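Local atomic coordinates of multiheme cytochrome cf (Carboxydothermus ferrireducens DSM 11255, PDB entry 6QVM), a protein that probably reduces extracellular Fe(III), passing electrons through a chain of c-type hemes to insoluble substrates while inserted in the bacterial S-layer. Residues A[99-102]-A[103-106]. Numbering follows the deposited sequence.
Sequences PLTE and ANVV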
# COMPACT_ATOMS: atom_id res chain seq x y z
N PRO A 99 30.22 -25.90 7.15
CA PRO A 99 31.56 -25.85 7.78
C PRO A 99 31.55 -25.36 9.22
O PRO A 99 30.90 -24.36 9.55
CB PRO A 99 32.32 -24.88 6.87
CG PRO A 99 31.73 -25.13 5.52
CD PRO A 99 30.28 -25.50 5.73
N LEU A 100 32.26 -26.08 10.09
CA LEU A 100 32.29 -25.78 11.52
C LEU A 100 33.37 -24.75 11.84
O LEU A 100 34.31 -24.99 12.60
CB LEU A 100 32.50 -27.06 12.32
CG LEU A 100 31.35 -28.07 12.34
CD1 LEU A 100 31.77 -29.32 13.10
CD2 LEU A 100 30.11 -27.44 12.98
N THR A 101 33.23 -23.58 11.22
CA THR A 101 34.11 -22.47 11.50
C THR A 101 33.61 -21.70 12.71
O THR A 101 32.44 -21.76 13.08
CB THR A 101 34.21 -21.53 10.30
OG1 THR A 101 33.00 -20.78 10.20
CG2 THR A 101 34.43 -22.33 9.02
N GLU A 102 34.53 -20.96 13.34
CA GLU A 102 34.12 -20.02 14.37
C GLU A 102 33.10 -19.04 13.81
O GLU A 102 32.16 -18.64 14.51
CB GLU A 102 35.33 -19.26 14.92
CG GLU A 102 36.36 -20.12 15.59
CD GLU A 102 37.31 -19.29 16.43
OE1 GLU A 102 37.85 -19.83 17.43
OE2 GLU A 102 37.52 -18.11 16.08
N ALA A 103 33.27 -18.64 12.55
CA ALA A 103 32.36 -17.69 11.92
C ALA A 103 30.94 -18.23 11.88
O ALA A 103 29.99 -17.58 12.34
CB ALA A 103 32.86 -17.35 10.51
N ASN A 104 30.77 -19.45 11.34
CA ASN A 104 29.43 -20.02 11.22
C ASN A 104 28.78 -20.21 12.59
O ASN A 104 27.57 -19.98 12.75
CB ASN A 104 29.49 -21.36 10.48
CG ASN A 104 29.74 -21.18 8.99
OD1 ASN A 104 29.50 -20.11 8.43
ND2 ASN A 104 30.20 -22.24 8.35
N VAL A 105 29.56 -20.62 13.59
CA VAL A 105 29.01 -20.80 14.93
C VAL A 105 28.55 -19.46 15.51
O VAL A 105 27.47 -19.37 16.10
CB VAL A 105 30.04 -21.49 15.84
CG1 VAL A 105 29.50 -21.59 17.26
CG2 VAL A 105 30.38 -22.86 15.30
N VAL A 106 29.35 -18.41 15.34
CA VAL A 106 28.96 -17.10 15.86
C VAL A 106 27.75 -16.57 15.10
O VAL A 106 26.82 -16.02 15.69
CB VAL A 106 30.14 -16.12 15.80
CG1 VAL A 106 29.68 -14.72 16.19
CG2 VAL A 106 31.25 -16.58 16.71
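Thr101 and Asn104 meet where the loop gives way to helix 102-113. Thr101 is the N-cap: its OG1 accepts a hydrogen bond from the backbone N of Asn104 at 2.8 Å, nearly straight (172° at the hydrogen). With chi1 at 74°, OG1 lies between its own backbone N and carbonyl carbon, facing the amides of the first turn; OG1 is 3.4 Å from Ala103 CB. Threonine suits this place because its short side chain supplies an acceptor to an amide that has no preceding helical carbonyl. Its own O then takes the first helical bond, from Val105 N at 3.1 Å.

Asn104 reaches back to the loop. Its ND2 donates to Pro99 O, which lies almost in the plane of the side-chain amide, the donor tilted 21° from the carbonyl plane; the modelled 2.5 Å separation is doubtfully short. The amide lies beside the Thr101 hydroxyl, with CG 3.5 Å from OG1. Pro99 O also receives a weak bond from Thr101 N, closing the inverse gamma turn centred on Leu100.

Glu102, the first helical residue, gives its O to Val106 N at 2.9 Å, while its extended side chain leads away to a salt bridge with Arg131 and a hydrogen bond from Ser124 N. A carboxylate here probably also interacts favourably with the helix dipole. Val105 and Val106 pack on Phe135, joining this turn to helix 129-139, about 40 Å from the centre of the chain to the centre of the contact. The motif is a threonine N-cap, with an asparagine at N3 tying the preceding loop to the helix.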